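Local coordinates for protein geranyl diphosphate synthase small subunit (Antirrhinum majus, PDB 3QKC) that serves as the small subunit of geranyl diphosphate synthase, an enzyme making the ten-carbon monoterpene precursor, and probably modulates a catalytic partner subunit, at residues A11-D16 against G62-A67; A56-G61 against G246-L251; T83-P88 against E155-E160. All coordinates share one frame; numbering follows the deposited sequence.

Contact 1: residues A11-D16 against G62-A67; sequences ATIESD and GDRSDA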
loop_
_atom_site.group_PDB
_atom_site.type_symbol
_atom_site.label_atom_id
_atom_site.label_comp_id
_atom_site.label_asym_id
_atom_site.label_seq_id
_atom_site.Cartn_x
_atom_site.Cartn_y
_atom_site.Cartn_z
ATOM N N ALA A 11 -19.972 -18.552 5.613
ATOM C CA ALA A 11 -19.592 -19.087 4.307
ATOM C C ALA A 11 -20.141 -18.280 3.121
ATOM O O ALA A 11 -19.435 -18.079 2.137
ATOM C CB ALA A 11 -19.994 -20.564 4.183
ATOM N N THR A 12 -21.394 -17.840 3.202
ATOM C CA THR A 12 -21.974 -17.005 2.147
ATOM C C THR A 12 -21.209 -15.678 1.993
ATOM O O THR A 12 -20.853 -15.280 0.878
ATOM C CB THR A 12 -23.470 -16.756 2.378
ATOM O OG1 THR A 12 -24.119 -18.006 2.633
ATOM C CG2 THR A 12 -24.117 -16.111 1.145
ATOM N N ILE A 13 -20.934 -15.022 3.118
ATOM C CA ILE A 13 -20.082 -13.846 3.132
ATOM C C ILE A 13 -18.760 -14.121 2.441
ATOM O O ILE A 13 -18.346 -13.382 1.548
ATOM C CB ILE A 13 -19.855 -13.336 4.559
ATOM C CG1 ILE A 13 -21.185 -12.816 5.118
ATOM C CG2 ILE A 13 -18.784 -12.243 4.556
ATOM C CD1 ILE A 13 -21.148 -12.270 6.535
ATOM N N GLU A 14 -18.118 -15.215 2.833
ATOM C CA GLU A 14 -16.836 -15.580 2.266
ATOM C C GLU A 14 -16.897 -15.949 0.797
ATOM O O GLU A 14 -15.943 -15.689 0.061
ATOM C CB GLU A 14 -16.165 -16.663 3.096
ATOM C CG GLU A 14 -15.518 -16.046 4.317
ATOM C CD GLU A 14 -14.935 -17.061 5.276
ATOM O OE1 GLU A 14 -14.970 -18.286 4.991
ATOM O OE2 GLU A 14 -14.425 -16.600 6.322
ATOM N N SER A 15 -18.021 -16.514 0.372
ATOM C CA SER A 15 -18.265 -16.781 -1.042
ATOM C C SER A 15 -18.445 -15.479 -1.826
ATOM O O SER A 15 -17.912 -15.340 -2.926
ATOM C CB SER A 15 -19.475 -17.715 -1.214
ATOM O OG SER A 15 -19.884 -17.808 -2.578
ATOM N N ASP A 16 -19.176 -14.520 -1.253
ATOM C CA ASP A 16 -19.384 -13.225 -1.903
ATOM C C ASP A 16 -18.067 -12.456 -2.039
ATOM O O ASP A 16 -17.800 -11.834 -3.072
ATOM C CB ASP A 16 -20.406 -12.376 -1.143
ATOM C CG ASP A 16 -21.825 -12.888 -1.285
ATOM O OD1 ASP A 16 -22.190 -13.403 -2.360
ATOM O OD2 ASP A 16 -22.596 -12.760 -0.320
ATOM N N GLY A 62 -25.981 -1.351 6.875
ATOM C CA GLY A 62 -25.468 -1.307 5.504
ATOM C C GLY A 62 -25.925 -2.500 4.672
ATOM O O GLY A 62 -26.351 -3.524 5.221
ATOM N N ASP A 63 -25.863 -2.367 3.346
ATOM C CA ASP A 63 -25.960 -3.537 2.470
ATOM C C ASP A 63 -24.562 -4.124 2.370
ATOM O O ASP A 63 -23.574 -3.432 2.631
ATOM C CB ASP A 63 -26.487 -3.179 1.070
ATOM C CG ASP A 63 -26.590 -4.408 0.141
ATOM O OD1 ASP A 63 -27.375 -5.338 0.443
ATOM O OD2 ASP A 63 -25.878 -4.449 -0.890
ATOM N N ARG A 64 -24.461 -5.385 1.985
ATOM C CA ARG A 64 -23.140 -5.984 1.885
ATOM C C ARG A 64 -22.327 -5.504 0.674
ATOM O O ARG A 64 -21.099 -5.600 0.680
ATOM C CB ARG A 64 -23.209 -7.507 1.954
ATOM C CG ARG A 64 -23.867 -8.191 0.784
ATOM C CD ARG A 64 -23.678 -9.687 0.971
ATOM N NE ARG A 64 -24.082 -10.074 2.323
ATOM C CZ ARG A 64 -23.898 -11.272 2.859
ATOM N NH1 ARG A 64 -23.287 -12.225 2.168
ATOM N NH2 ARG A 64 -24.322 -11.510 4.097
ATOM N N SER A 65 -23.001 -4.959 -0.341
ATOM C CA SER A 65 -22.288 -4.376 -1.480
ATOM C C SER A 65 -21.504 -3.130 -1.066
ATOM O O SER A 65 -20.521 -2.770 -1.719
ATOM C CB SER A 65 -23.231 -4.058 -2.644
ATOM O OG SER A 65 -24.123 -3.007 -2.314
ATOM N N ASP A 66 -21.932 -2.505 0.033
ATOM C CA ASP A 66 -21.280 -1.318 0.603
ATOM C C ASP A 66 -19.912 -1.620 1.234
ATOM O O ASP A 66 -19.067 -0.720 1.335
ATOM C CB ASP A 66 -22.173 -0.673 1.666
ATOM C CG ASP A 66 -23.322 0.136 1.076
ATOM O OD1 ASP A 66 -24.322 0.342 1.809
ATOM O OD2 ASP A 66 -23.218 0.581 -0.092
ATOM N N ALA A 67 -19.708 -2.874 1.655
ATOM C CA ALA A 67 -18.496 -3.280 2.382
ATOM C C ALA A 67 -17.654 -4.316 1.630
ATOM O O ALA A 67 -16.597 -4.738 2.125
ATOM C CB ALA A 67 -18.867 -3.818 3.777
#

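Contact 2: residues A56-G61 against G246-L251; sequences ACELVG and GEKIEL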
loop_
_atom_site.group_PDB
_atom_site.type_symbol
_atom_site.label_atom_id
_atom_site.label_comp_id
_atom_site.label_asym_id
_atom_site.label_seq_id
_atom_site.Cartn_x
_atom_site.Cartn_y
_atom_site.Cartn_z
ATOM N N ALA A 56 -20.097 -6.470 10.298
ATOM C CA ALA A 56 -20.128 -5.221 11.055
ATOM C C ALA A 56 -20.961 -4.182 10.315
ATOM O O ALA A 56 -21.745 -3.462 10.928
ATOM C CB ALA A 56 -18.708 -4.698 11.323
ATOM N N CYS A 57 -20.799 -4.141 8.992
ATOM C CA CYS A 57 -21.550 -3.247 8.114
ATOM C C CYS A 57 -23.049 -3.529 8.146
ATOM O O CYS A 57 -23.855 -2.605 8.218
ATOM C CB CYS A 57 -21.023 -3.338 6.679
ATOM S SG CYS A 57 -21.783 -2.158 5.555
ATOM N N GLU A 58 -23.406 -4.807 8.098
ATOM C CA GLU A 58 -24.805 -5.234 8.166
ATOM C C GLU A 58 -25.420 -4.967 9.543
ATOM O O GLU A 58 -26.540 -4.433 9.643
ATOM C CB GLU A 58 -24.944 -6.703 7.759
ATOM C CG GLU A 58 -24.733 -6.930 6.269
ATOM C CD GLU A 58 -24.889 -8.390 5.847
ATOM O OE1 GLU A 58 -25.095 -8.636 4.640
ATOM O OE2 GLU A 58 -24.801 -9.292 6.707
ATOM N N LEU A 59 -24.678 -5.323 10.592
ATOM C CA LEU A 59 -25.034 -4.976 11.971
ATOM C C LEU A 59 -25.598 -3.554 12.130
ATOM O O LEU A 59 -26.533 -3.349 12.888
ATOM C CB LEU A 59 -23.829 -5.157 12.904
ATOM C CG LEU A 59 -24.002 -4.800 14.388
ATOM C CD1 LEU A 59 -25.117 -5.612 15.030
ATOM C CD2 LEU A 59 -22.704 -4.988 15.151
ATOM N N VAL A 60 -25.025 -2.583 11.425
ATOM C CA VAL A 60 -25.436 -1.179 11.589
ATOM C C VAL A 60 -26.356 -0.654 10.483
ATOM O O VAL A 60 -26.654 0.541 10.432
ATOM C CB VAL A 60 -24.215 -0.220 11.785
ATOM C CG1 VAL A 60 -23.449 -0.577 13.059
ATOM C CG2 VAL A 60 -23.303 -0.248 10.579
ATOM N N GLY A 61 -26.792 -1.545 9.598
ATOM C CA GLY A 61 -27.756 -1.193 8.559
ATOM C C GLY A 61 -27.240 -1.001 7.140
ATOM O O GLY A 61 -27.985 -0.531 6.282
ATOM N N GLY A 246 -30.044 -6.606 17.016
ATOM C CA GLY A 246 -30.832 -6.906 15.817
ATOM C C GLY A 246 -30.579 -8.247 15.145
ATOM O O GLY A 246 -30.774 -8.383 13.934
ATOM N N GLU A 247 -30.141 -9.234 15.926
ATOM C CA GLU A 247 -30.019 -10.626 15.463
ATOM C C GLU A 247 -28.759 -10.917 14.636
ATOM O O GLU A 247 -28.282 -12.054 14.618
ATOM C CB GLU A 247 -31.276 -11.055 14.701
ATOM C CG GLU A 247 -31.629 -12.526 14.825
ATOM C CD GLU A 247 -32.812 -12.896 13.957
ATOM O OE1 GLU A 247 -32.620 -13.704 13.023
ATOM O OE2 GLU A 247 -33.926 -12.367 14.198
ATOM N N LYS A 248 -28.223 -9.904 13.950
ATOM C CA LYS A 248 -26.875 -10.010 13.384
ATOM C C LYS A 248 -25.896 -10.159 14.541
ATOM O O LYS A 248 -24.848 -10.788 14.402
ATOM C CB LYS A 248 -26.514 -8.788 12.532
ATOM C CG LYS A 248 -27.242 -8.717 11.191
ATOM C CD LYS A 248 -26.629 -9.650 10.150
ATOM C CE LYS A 248 -27.383 -9.588 8.836
ATOM N NZ LYS A 248 -28.725 -10.233 8.936
ATOM N N ILE A 249 -26.271 -9.593 15.691
ATOM C CA ILE A 249 -25.522 -9.762 16.935
ATOM C C ILE A 249 -25.303 -11.239 17.272
ATOM O O ILE A 249 -24.192 -11.628 17.644
ATOM C CB ILE A 249 -26.181 -8.984 18.118
ATOM C CG1 ILE A 249 -25.545 -7.591 18.232
ATOM C CG2 ILE A 249 -26.067 -9.754 19.437
ATOM C CD1 ILE A 249 -25.469 -7.013 19.648
ATOM N N GLU A 250 -26.352 -12.048 17.125
ATOM C CA GLU A 250 -26.280 -13.481 17.431
ATOM C C GLU A 250 -25.363 -14.257 16.496
ATOM O O GLU A 250 -24.642 -15.147 16.937
ATOM C CB GLU A 250 -27.678 -14.112 17.452
ATOM C CG GLU A 250 -28.236 -14.327 18.852
ATOM C CD GLU A 250 -28.169 -13.080 19.728
ATOM O OE1 GLU A 250 -28.642 -12.003 19.293
ATOM O OE2 GLU A 250 -27.638 -13.182 20.857
ATOM N N LEU A 251 -25.402 -13.916 15.211
ATOM C CA LEU A 251 -24.570 -14.559 14.202
ATOM C C LEU A 251 -23.091 -14.184 14.379
ATOM O O LEU A 251 -22.209 -15.051 14.295
ATOM C CB LEU A 251 -25.064 -14.218 12.790
ATOM C CG LEU A 251 -26.487 -14.640 12.376
ATOM C CD1 LEU A 251 -26.859 -14.028 11.029
ATOM C CD2 LEU A 251 -26.655 -16.144 12.319
#

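Contact 3: residues T83-P88 against E155-E160; sequences THENLP and EGQYHE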
loop_
_atom_site.group_PDB
_atom_site.type_symbol
_atom_site.label_atom_id
_atom_site.label_comp_id
_atom_site.label_asym_id
_atom_site.label_seq_id
_atom_site.Cartn_x
_atom_site.Cartn_y
_atom_site.Cartn_z
ATOM N N THR A 83 2.110 -13.906 2.556
ATOM C CA THR A 83 3.110 -14.143 1.511
ATOM C C THR A 83 4.505 -13.703 1.950
ATOM O O THR A 83 5.488 -14.438 1.786
ATOM C CB THR A 83 2.755 -13.370 0.241
ATOM O OG1 THR A 83 1.404 -13.663 -0.130
ATOM C CG2 THR A 83 3.693 -13.703 -0.886
ATOM N N HIS A 84 4.599 -12.496 2.482
ATOM C CA HIS A 84 5.901 -11.988 2.897
ATOM C C HIS A 84 6.489 -12.689 4.117
ATOM O O HIS A 84 7.706 -12.808 4.222
ATOM C CB HIS A 84 5.853 -10.483 3.071
ATOM C CG HIS A 84 5.953 -9.742 1.780
ATOM N ND1 HIS A 84 6.077 -8.377 1.714
ATOM C CD2 HIS A 84 5.988 -10.186 0.500
ATOM C CE1 HIS A 84 6.168 -8.003 0.450
ATOM N NE2 HIS A 84 6.112 -9.082 -0.308
ATOM N N GLU A 85 5.622 -13.159 5.007
ATOM C CA GLU A 85 6.013 -13.913 6.183
ATOM C C GLU A 85 6.575 -15.286 5.844
ATOM O O GLU A 85 7.387 -15.816 6.587
ATOM C CB GLU A 85 4.814 -14.111 7.110
ATOM C CG GLU A 85 4.642 -13.027 8.175
ATOM C CD GLU A 85 3.201 -12.945 8.688
ATOM O OE1 GLU A 85 2.702 -11.829 8.861
ATOM O OE2 GLU A 85 2.554 -13.993 8.892
ATOM N N ASN A 86 6.091 -15.872 4.751
ATOM C CA ASN A 86 6.520 -17.198 4.339
ATOM C C ASN A 86 7.544 -17.098 3.238
ATOM O O ASN A 86 7.985 -18.106 2.710
ATOM C CB ASN A 86 5.322 -18.029 3.897
ATOM C CG ASN A 86 4.437 -18.444 5.064
ATOM O OD1 ASN A 86 4.702 -19.444 5.722
ATOM N ND2 ASN A 86 3.388 -17.681 5.316
ATOM N N LEU A 87 7.941 -15.872 2.917
ATOM C CA LEU A 87 8.940 -15.621 1.891
ATOM C C LEU A 87 10.351 -16.119 2.291
ATOM O O LEU A 87 10.916 -15.665 3.289
ATOM C CB LEU A 87 8.965 -14.135 1.576
ATOM C CG LEU A 87 9.964 -13.638 0.545
ATOM C CD1 LEU A 87 9.665 -14.278 -0.781
ATOM C CD2 LEU A 87 9.838 -12.120 0.444
ATOM N N PRO A 88 10.920 -17.055 1.515
ATOM C CA PRO A 88 12.290 -17.524 1.808
ATOM C C PRO A 88 13.332 -16.431 1.564
ATOM O O PRO A 88 13.474 -15.945 0.440
ATOM C CB PRO A 88 12.498 -18.669 0.809
ATOM C CG PRO A 88 11.142 -19.074 0.387
ATOM C CD PRO A 88 10.322 -17.803 0.398
ATOM N N GLU A 155 4.410 -3.836 12.587
ATOM C CA GLU A 155 4.831 -3.720 13.993
ATOM C C GLU A 155 4.903 -5.132 14.599
ATOM O O GLU A 155 5.918 -5.517 15.180
ATOM C CB GLU A 155 3.845 -2.860 14.808
ATOM C CG GLU A 155 4.437 -1.671 15.613
ATOM C CD GLU A 155 5.509 -2.022 16.640
ATOM O OE1 GLU A 155 5.288 -1.767 17.863
ATOM O OE2 GLU A 155 6.594 -2.515 16.233
ATOM N N GLY A 156 3.822 -5.897 14.436
ATOM C CA GLY A 156 3.752 -7.279 14.901
ATOM C C GLY A 156 4.868 -8.144 14.354
ATOM O O GLY A 156 5.570 -8.821 15.109
ATOM N N GLN A 157 5.056 -8.114 13.039
ATOM C CA GLN A 157 6.100 -8.925 12.423
ATOM C C GLN A 157 7.499 -8.534 12.945
ATOM O O GLN A 157 8.352 -9.403 13.142
ATOM C CB GLN A 157 6.051 -8.821 10.905
ATOM C CG GLN A 157 4.737 -9.258 10.231
ATOM C CD GLN A 157 4.765 -8.950 8.743
ATOM O OE1 GLN A 157 5.525 -8.096 8.300
ATOM N NE2 GLN A 157 3.962 -9.658 7.968
ATOM N N TYR A 158 7.711 -7.238 13.164
ATOM C CA TYR A 158 8.962 -6.715 13.747
ATOM C C TYR A 158 9.264 -7.391 15.092
ATOM O O TYR A 158 10.357 -7.905 15.284
ATOM C CB TYR A 158 8.942 -5.172 13.862
ATOM C CG TYR A 158 10.207 -4.519 14.428
ATOM C CD1 TYR A 158 10.337 -4.248 15.803
ATOM C CD2 TYR A 158 11.258 -4.157 13.591
ATOM C CE1 TYR A 158 11.499 -3.646 16.325
ATOM C CE2 TYR A 158 12.413 -3.563 14.087
ATOM C CZ TYR A 158 12.533 -3.307 15.454
ATOM O OH TYR A 158 13.682 -2.715 15.924
ATOM N N HIS A 159 8.298 -7.421 16.005
ATOM C CA HIS A 159 8.546 -8.048 17.321
ATOM C C HIS A 159 8.505 -9.571 17.293
ATOM O O HIS A 159 9.031 -10.226 18.191
ATOM C CB HIS A 159 7.598 -7.513 18.391
ATOM C CG HIS A 159 7.718 -6.045 18.611
ATOM N ND1 HIS A 159 8.773 -5.480 19.293
ATOM C CD2 HIS A 159 6.920 -5.022 18.231
ATOM C CE1 HIS A 159 8.616 -4.168 19.326
ATOM N NE2 HIS A 159 7.499 -3.864 18.687
ATOM N N GLU A 160 7.888 -10.122 16.251
ATOM C CA GLU A 160 7.806 -11.563 16.049
ATOM C C GLU A 160 9.177 -12.157 15.747
ATOM O O GLU A 160 9.393 -13.365 15.889
ATOM C CB GLU A 160 6.848 -11.860 14.895
ATOM C CG GLU A 160 6.276 -13.261 14.894
ATOM C CD GLU A 160 5.237 -13.473 13.815
ATOM O OE1 GLU A 160 4.931 -12.528 13.049
ATOM O OE2 GLU A 160 4.727 -14.604 13.728
#

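Contact 1: residues A11-D16 against G62-A67
R64 reaches across to helix 5-24 and lays its guanidinium obliquely against I13, whose CG1 comes within 3.5 Å of NH2. NH1 of R64 goes to D16: it donates to OD2 of D16 at 2.6 Å, a short salt bridge, somewhat bent at 145°. The oxygen lies close to the guanidinium plane and is met nearly along its own C-O bond, while the carboxylate stands almost perpendicular to that plane, 84° away. A single nitrogen-oxygen pair therefore carries the bridge. T12 adds a looser touch, its methyl CG2 standing 4.1 Å from the same NH1, and its hydroxyl is occupied by T8 O one turn back. R64 begins with CG wedged between backbone N and carbonyl carbon (chi1 68°), then bends at chi3, which turns the guanidinium onto the helix. Its NE pairs with E58, so two acids share the one arginine. Next to R64, D63 closes an Asx turn, OD2 taking both N and OG of S65. The contact ties the loop between helices 48-59 and 68-85 to helix 5-24, with I13 also packing on A51 and V54 of helix 48-59.

Contact 2: residues A56-G61 against G246-L251
The carboxylate of E58 is the flat group that meets K248: CE of the lysine sits obliquely above its plane at the OE2 end, 3.4 Å from OE2. The two oxygens are employed elsewhere, OE2 by the hydroxyl of Y9 and OE1 by the arginine of contact 1, and the ammonium does not compete for them. NZ of K248 stays 4.6 Å from OE2 of E58, beyond salt-bridge range, although the opposite charges probably still attract. What E58 feels from the lysine is mostly its methylenes, for CE also rests 3.9 Å from CB of E58. The lysine gets there by folding: its chain bends at chi2 (-78°) and again at chi4, so it doubles along the end of helix 48-59, and it touches the side chain of Y9 as well. Nearer its root, CB of K248 lies 4.1 Å from CA of L59, where the two backbones come closest.

Here two helix ends meet within the all-helical fold of the prenyl diphosphate synthase family. Helix 48-59 finishes in a Schellman motif, with G61 at positive phi as its C-prime residue, just where helix 248-255 begins after E247 in the N-cap position.

The apolar half of the contact belongs to L59 and I249. With CG of L59 anti to the backbone N (chi1 178°), its CD1 swings toward the C-terminal helix and meets CG1 of I249 at 3.8 Å, the two chains crossing at a slant. L59 is buried, packed also on F244 and on L205 of helix 199-219, while L251, one turn along from K248, turns to R5, T6 and Y9 of helix 5-24.

Contact 3: residues T83-P88 against E155-E160
One hydrogen bond does most of the joining: NE2 of Q157 donates to OE1 of E85 at 2.7 Å, nearly straight at 162°. OE1 lies close to the amide plane and takes the N-H on its anti lone pair, on the side away from OE2; the carboxylate and amide planes are 83° apart. Both chains run extended beyond CG and cross at a slant, NE2 of Q157 also lying 3.4 Å from CG of E85. Among the charges, OE1 of E85 is 4.8 Å from OE1 of E160, a like pair probably eased by K179, which forms a salt bridge with OE1 of E160 and a long, weak ion pair with OE2 of E85. An alanine in place of E85 would take away the acceptor and is likely to leave the buried amide of Q157 without its mate and free to turn. E85 closes helix 68-85 at HENLP, where catalytic relatives probably carry the first aspartate-rich motif. Helix 153-160 passes the C-terminal end of helix 68-85 with Q157 pointing toward it, and is backed by helix 169-195, with Q157 packing on L110 of the second subunit.

From the N terminus, helix 5-24 is the first to be caught: contact 1 closes a loop over helices 34-43 and 48-59 by bringing 62-67 back to 11-16. Contact 2 opens at 56-61, inside that loop, and shuts only at 246-251, so the two cross. They also touch, through the R64-E58 salt bridge and a probable hydrogen bond from G62 N to C57 O (2.8 Å), and together they bring helices 5-24, 48-59 and 248-255 into one corner. Contact 3 begins after contact 1 has closed, and is nested within the long loop of contact 2. It lies on the opposite side of the chain's centre, about 29 Å from contact 1 between centres, and joins helices 68-85 and 153-160 near the second subunit.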